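Local coordinates for regulatory protein SWI6 (PDB 1SW6) that serves as the shared subunit of the yeast transcription complexes SBF and MBF, which drive cell-cycle-dependent gene expression, and is represented here by its ankyrin-repeat domain, at residues N143-L146 with V147-L150; G164-C167 with L168-A171; V54-N57 with E58-M61. One frame throughout, in Å; residues are numbered along the deposited sequence.

Contact 1: N143-L146 with V147-L150; sequences NLEL and VKHL
The second helix of the first ankyrin repeat, residues 144-152, starts here, and its opening turn joins Asn143-Leu146 to Val147-Leu150. Asn143 is the N-cap: its OD1 accepts the N-H of Leu146 at 3.0 Å, the donor lying 35° off the amide plane. Asparagine suits the place because its short side chain can reach forward to an amide that the helix itself leaves without a carbonyl partner. Its backbone O then takes Val147 N, the first of four regular i to i+4 bonds. The shortest of them runs from Leu150 N to Leu146 O, 2.9 Å.

Beside helix 183-190, Lys148 does double duty. Its methylenes cross Leu144 at a slant, CD resting 3.7 Å from Leu144 CG, and the bend at chi3 (62°) then turns the ammonium toward the exposed Glu145. There NZ stands 3.7 Å from OE2, a long salt bridge, and almost as near OE1, so the carboxylate is held loosely. His149 keeps its ring edge toward Leu146 CD1, 4.3 Å from ND1, while the ring also stacks on Phe105.

The apolar members turn to neighbouring helices: Leu146 and Leu150 meet Leu138 of helix 134-140, and Leu144 and Val147 meet Leu186 of helix 183-190. A helix packed between its own repeat's partner and the next repeat is characteristic of the ankyrin fold.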
loop_
_atom_site.group_PDB
_atom_site.type_symbol
_atom_site.label_atom_id
_atom_site.label_comp_id
_atom_site.label_asym_id
_atom_site.label_seq_id
_atom_site.Cartn_x
_atom_site.Cartn_y
_atom_site.Cartn_z
ATOM N N ASN A 143 0.089 -1.392 -14.357
ATOM C CA ASN A 143 -0.407 -0.537 -15.434
ATOM C C ASN A 143 0.703 -0.353 -16.462
ATOM O O ASN A 143 1.341 0.700 -16.529
ATOM C CB ASN A 143 -0.840 0.833 -14.926
ATOM C CG ASN A 143 -1.670 1.583 -15.957
ATOM O OD1 ASN A 143 -1.290 1.679 -17.128
ATOM N ND2 ASN A 143 -2.811 2.103 -15.531
ATOM N N LEU A 144 0.917 -1.388 -17.266
ATOM C CA LEU A 144 1.954 -1.387 -18.287
ATOM C C LEU A 144 1.960 -0.162 -19.194
ATOM O O LEU A 144 3.001 0.440 -19.416
ATOM C CB LEU A 144 1.830 -2.657 -19.140
ATOM C CG LEU A 144 2.832 -2.869 -20.282
ATOM C CD1 LEU A 144 4.250 -2.870 -19.751
ATOM C CD2 LEU A 144 2.520 -4.191 -20.972
ATOM N N GLU A 145 0.804 0.203 -19.723
ATOM C CA GLU A 145 0.729 1.341 -20.631
ATOM C C GLU A 145 1.250 2.622 -20.026
ATOM O O GLU A 145 2.042 3.340 -20.642
ATOM C CB GLU A 145 -0.702 1.557 -21.107
ATOM C CG GLU A 145 -0.773 1.833 -22.595
ATOM C CD GLU A 145 -0.193 0.688 -23.405
ATOM O OE1 GLU A 145 0.071 0.894 -24.612
ATOM O OE2 GLU A 145 -0.005 -0.417 -22.835
ATOM N N LEU A 146 0.810 2.936 -18.820
ATOM C CA LEU A 146 1.302 4.154 -18.206
ATOM C C LEU A 146 2.806 4.067 -17.900
ATOM O O LEU A 146 3.524 5.065 -18.008
ATOM C CB LEU A 146 0.481 4.471 -16.964
ATOM C CG LEU A 146 -0.541 5.583 -17.209
ATOM C CD1 LEU A 146 -1.159 5.462 -18.603
ATOM C CD2 LEU A 146 -1.608 5.520 -16.129
ATOM N N VAL A 147 3.293 2.881 -17.538
ATOM C CA VAL A 147 4.722 2.727 -17.263
ATOM C C VAL A 147 5.545 3.067 -18.508
ATOM O O VAL A 147 6.555 3.769 -18.425
ATOM C CB VAL A 147 5.075 1.289 -16.816
ATOM C CG1 VAL A 147 6.592 1.065 -16.912
ATOM C CG2 VAL A 147 4.633 1.075 -15.368
ATOM N N LYS A 148 5.108 2.575 -19.662
ATOM C CA LYS A 148 5.814 2.835 -20.906
ATOM C C LYS A 148 5.830 4.327 -21.244
ATOM O O LYS A 148 6.858 4.872 -21.654
ATOM C CB LYS A 148 5.172 2.020 -22.021
ATOM C CG LYS A 148 5.439 0.540 -21.858
ATOM C CD LYS A 148 4.340 -0.330 -22.451
ATOM C CE LYS A 148 4.180 -0.139 -23.941
ATOM N NZ LYS A 148 3.244 -1.172 -24.491
ATOM N N HIS A 149 4.694 4.987 -21.057
ATOM C CA HIS A 149 4.596 6.416 -21.310
ATOM C C HIS A 149 5.505 7.201 -20.368
ATOM O O HIS A 149 6.168 8.144 -20.787
ATOM C CB HIS A 149 3.152 6.881 -21.132
ATOM C CG HIS A 149 2.298 6.664 -22.339
ATOM N ND1 HIS A 149 1.055 6.069 -22.274
ATOM C CD2 HIS A 149 2.492 6.993 -23.636
ATOM C CE1 HIS A 149 0.520 6.044 -23.483
ATOM N NE2 HIS A 149 1.371 6.599 -24.326
ATOM N N LEU A 150 5.544 6.820 -19.094
ATOM C CA LEU A 150 6.395 7.532 -18.140
ATOM C C LEU A 150 7.872 7.330 -18.445
ATOM O O LEU A 150 8.678 8.250 -18.273
ATOM C CB LEU A 150 6.112 7.094 -16.699
ATOM C CG LEU A 150 4.766 7.492 -16.080
ATOM C CD1 LEU A 150 4.802 7.190 -14.598
ATOM C CD2 LEU A 150 4.500 8.963 -16.293
#

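Contact 2: G164-C167 with L168-A171; sequences GESC and LVKA
Cys167 leads from the loop into Leu168, its SG 3.4 Å from Leu168 N. With chi1 at 56°, SG lies between the backbone N and the carbonyl carbon, close against the chain. Right after the cap, Cys167 is buried against Leu135 and Leu190, a place that suits a small, weakly polar side chain, while Leu168 bridges Leu187 of its own repeat and Ile204 of the next with a branched apolar one. The backbone O of Cys167 accepts weak bonds from Lys170 N, 3.0 Å away, and from Ala171 N.

Lys170 reaches back from the helix to Glu165, and its NZ meets Glu165 OE1 at 2.7 Å in a hydrogen-bonded salt bridge. The ammonium approaches nearly in line with the C-O bond, and the two side chains cross at about a right angle. Glutamate and lysine are both long enough to span the five positions between them. A buried carboxylate would probably be costly alone, but OE1 also forms a salt bridge with Lys173, a pairing that would probably favour the ionised form.

This loop-to-helix passage opens the first helix of the second ankyrin repeat, residues 167-173, and Ser166 is its N-cap. Serine suits the place because a short hydroxyl can cap: OG accepts a weak bond from Val169 N at 3.3 Å, and the same N-H leans weakly on Ser166 O. A chi1 of 67° lets OG face the amide of Val169, whose CG2 is tight against it.

The other branch of Val169 faces the loop: CG1 lies 3.9 Å from Glu165 CG, packing on the methylene part of the acid, short of its carboxylate.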
loop_
_atom_site.group_PDB
_atom_site.type_symbol
_atom_site.label_atom_id
_atom_site.label_comp_id
_atom_site.label_asym_id
_atom_site.label_seq_id
_atom_site.Cartn_x
_atom_site.Cartn_y
_atom_site.Cartn_z
ATOM N N GLY A 164 15.406 1.289 -0.838
ATOM C CA GLY A 164 16.306 1.018 -1.946
ATOM C C GLY A 164 15.663 0.062 -2.939
ATOM O O GLY A 164 16.323 -0.503 -3.815
ATOM N N GLU A 165 14.358 -0.129 -2.793
ATOM C CA GLU A 165 13.621 -1.007 -3.684
ATOM C C GLU A 165 13.250 -0.286 -4.970
ATOM O O GLU A 165 12.706 0.819 -4.940
ATOM C CB GLU A 165 12.382 -1.542 -2.962
ATOM C CG GLU A 165 12.765 -2.602 -1.944
ATOM C CD GLU A 165 11.607 -3.111 -1.105
ATOM O OE1 GLU A 165 10.424 -2.909 -1.487
ATOM O OE2 GLU A 165 11.901 -3.736 -0.057
ATOM N N SER A 166 13.573 -0.906 -6.099
ATOM C CA SER A 166 13.288 -0.326 -7.417
ATOM C C SER A 166 11.830 -0.536 -7.801
ATOM O O SER A 166 11.097 -1.222 -7.101
ATOM C CB SER A 166 14.168 -0.982 -8.476
ATOM O OG SER A 166 13.798 -2.342 -8.626
ATOM N N CYS A 167 11.416 0.045 -8.921
ATOM C CA CYS A 167 10.040 -0.109 -9.370
ATOM C C CYS A 167 9.772 -1.534 -9.830
ATOM O O CYS A 167 8.672 -2.045 -9.653
ATOM C CB CYS A 167 9.703 0.887 -10.495
ATOM S SG CYS A 167 10.773 0.821 -11.941
ATOM N N LEU A 168 10.771 -2.186 -10.415
ATOM C CA LEU A 168 10.585 -3.561 -10.859
ATOM C C LEU A 168 10.372 -4.458 -9.635
ATOM O O LEU A 168 9.645 -5.443 -9.701
ATOM C CB LEU A 168 11.790 -4.037 -11.675
ATOM C CG LEU A 168 11.682 -5.494 -12.133
ATOM C CD1 LEU A 168 10.538 -5.628 -13.124
ATOM C CD2 LEU A 168 13.005 -5.950 -12.764
ATOM N N VAL A 169 11.004 -4.110 -8.515
ATOM C CA VAL A 169 10.837 -4.878 -7.279
ATOM C C VAL A 169 9.351 -4.862 -6.859
ATOM O O VAL A 169 8.843 -5.828 -6.303
ATOM C CB VAL A 169 11.740 -4.295 -6.145
ATOM C CG1 VAL A 169 11.366 -4.897 -4.774
ATOM C CG2 VAL A 169 13.206 -4.611 -6.456
ATOM N N LYS A 170 8.653 -3.765 -7.148
ATOM C CA LYS A 170 7.234 -3.658 -6.811
ATOM C C LYS A 170 6.428 -4.650 -7.634
ATOM O O LYS A 170 5.436 -5.208 -7.159
ATOM C CB LYS A 170 6.730 -2.233 -7.069
ATOM C CG LYS A 170 7.430 -1.202 -6.198
ATOM C CD LYS A 170 7.392 -1.647 -4.738
ATOM C CE LYS A 170 8.423 -0.918 -3.907
ATOM N NZ LYS A 170 8.430 -1.434 -2.517
ATOM N N ALA A 171 6.873 -4.883 -8.865
ATOM C CA ALA A 171 6.202 -5.831 -9.742
ATOM C C ALA A 171 6.222 -7.221 -9.133
ATOM O O ALA A 171 5.253 -7.977 -9.265
ATOM C CB ALA A 171 6.885 -5.866 -11.112
#

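Contact 3: V54-N57 with E58-M61; sequences VNDN and EQKM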
loop_
_atom_site.group_PDB
_atom_site.type_symbol
_atom_site.label_atom_id
_atom_site.label_comp_id
_atom_site.label_asym_id
_atom_site.label_seq_id
_atom_site.Cartn_x
_atom_site.Cartn_y
_atom_site.Cartn_z
ATOM N N VAL A 54 13.865 15.792 -3.345
ATOM C CA VAL A 54 13.297 16.923 -4.055
ATOM C C VAL A 54 13.133 18.145 -3.174
ATOM O O VAL A 54 12.604 18.066 -2.064
ATOM C CB VAL A 54 11.939 16.555 -4.662
ATOM C CG1 VAL A 54 11.329 17.768 -5.357
ATOM C CG2 VAL A 54 12.124 15.405 -5.642
ATOM N N ASN A 55 13.594 19.276 -3.690
ATOM C CA ASN A 55 13.516 20.543 -2.981
ATOM C C ASN A 55 12.219 21.286 -3.294
ATOM O O ASN A 55 11.431 21.574 -2.387
ATOM C CB ASN A 55 14.722 21.416 -3.343
ATOM C CG ASN A 55 14.632 22.813 -2.753
ATOM O OD1 ASN A 55 13.892 23.668 -3.251
ATOM N ND2 ASN A 55 15.383 23.050 -1.679
ATOM N N ASP A 56 11.991 21.586 -4.571
ATOM C CA ASP A 56 10.785 22.306 -4.979
ATOM C C ASP A 56 9.512 21.573 -4.556
ATOM O O ASP A 56 9.090 20.614 -5.208
ATOM C CB ASP A 56 10.769 22.512 -6.496
ATOM C CG ASP A 56 9.704 23.503 -6.938
ATOM O OD1 ASP A 56 8.544 23.382 -6.486
ATOM O OD2 ASP A 56 10.027 24.404 -7.742
ATOM N N ASN A 57 8.906 22.036 -3.465
ATOM C CA ASN A 57 7.685 21.441 -2.942
ATOM C C ASN A 57 6.507 21.593 -3.897
ATOM O O ASN A 57 5.583 20.783 -3.887
ATOM C CB ASN A 57 7.323 22.069 -1.598
ATOM C CG ASN A 57 5.944 21.655 -1.118
ATOM O OD1 ASN A 57 5.678 20.472 -0.885
ATOM N ND2 ASN A 57 5.054 22.631 -0.974
ATOM N N GLU A 58 6.534 22.635 -4.716
ATOM C CA GLU A 58 5.447 22.847 -5.656
ATOM C C GLU A 58 5.531 21.882 -6.838
ATOM O O GLU A 58 4.513 21.555 -7.451
ATOM C CB GLU A 58 5.421 24.312 -6.110
ATOM C CG GLU A 58 5.113 25.266 -4.945
ATOM C CD GLU A 58 4.673 26.655 -5.381
ATOM O OE1 GLU A 58 4.319 27.469 -4.496
ATOM O OE2 GLU A 58 4.678 26.939 -6.598
ATOM N N GLN A 59 6.736 21.413 -7.154
ATOM C CA GLN A 59 6.883 20.453 -8.242
ATOM C C GLN A 59 6.190 19.181 -7.790
ATOM O O GLN A 59 5.524 18.506 -8.576
ATOM C CB GLN A 59 8.347 20.137 -8.521
ATOM C CG GLN A 59 9.094 21.202 -9.275
ATOM C CD GLN A 59 10.423 20.691 -9.802
ATOM O OE1 GLN A 59 11.287 20.255 -9.037
ATOM N NE2 GLN A 59 10.588 20.736 -11.119
ATOM N N LYS A 60 6.346 18.871 -6.505
ATOM C CA LYS A 60 5.742 17.683 -5.924
ATOM C C LYS A 60 4.220 17.767 -5.962
ATOM O O LYS A 60 3.549 16.806 -6.353
ATOM C CB LYS A 60 6.218 17.496 -4.483
ATOM C CG LYS A 60 5.680 16.240 -3.829
ATOM C CD LYS A 60 6.294 16.017 -2.458
ATOM C CE LYS A 60 5.826 14.693 -1.863
ATOM N NZ LYS A 60 6.276 14.497 -0.452
ATOM N N MET A 61 3.680 18.916 -5.562
ATOM C CA MET A 61 2.233 19.116 -5.567
ATOM C C MET A 61 1.697 18.924 -6.981
ATOM O O MET A 61 0.631 18.341 -7.169
ATOM C CB MET A 61 1.878 20.517 -5.057
ATOM C CG MET A 61 2.437 20.811 -3.681
ATOM S SD MET A 61 2.188 22.518 -3.167
ATOM C CE MET A 61 2.010 22.301 -1.396
#
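With chi1 of Asp56 at -168°, CG stands opposite the backbone N and the carboxylate swings over the first turn of the helix; Gln59, at -76°, sends its own chain back across it. Asp56 is the N-cap of helix 57-71. Its OD1 accepts Gln59 N at 2.8 Å, the donor lying above the carboxylate plane, 50° out of it. A weak, strongly bent bond from Glu58 N reaches the same oxygen, so one atom serves two amides. Asp56 O adds weak bonds from Gln59 N and Lys60 N, and the first firm i to i+4 bond of the backbone follows, Met61 N to Asn57 O at 3.1 Å.

The Gln59 side chain lies across Asp56 at about a right angle, its OE1 3.4 Å from Asp56 CB. Beyond it, NE2 makes a weak hydrogen bond to Gln120 O, a light tie to the loop after helix 105-115. Val54 approaches the Gln59 amide from the preceding loop and also packs on Ile125 and Pro126. On the exposed side, Met61 crosses Asn57 at a slant, CE nearest ND2 at a tight 3.1 Å; Met61 also touches a crystal neighbour, which may influence its pose.

Aspartate suits the cap because its negative charge probably interacts favourably with the positive end of the helix dipole. Glu58 probably favours the helix start too, although the acids, with Asp56 OD1 5.3 Å from Glu58 OE2, would repel each other somewhat.

Overall arrangement
The three sites come in series along the chain, contact 3 first, then contact 1, then contact 2, and each lies at the start of a helix. Contacts 1 and 2 are neighbours in the repeat stack: helices 144-152 and 167-173 follow one another, belonging to ankyrin repeats 1 and 2, with centres about 15 Å apart and nearest atoms about 7 Å apart. Contact 3, on helix 57-71, lies at the surface, its centre about 23 Å from either of the others, whereas contact 2 is central in space, about 4 Å from the centre of the chain. Contacts 1 and 2 both pack on helices 134-140 and 183-190, and these shared helices couple repeats 1 and 2.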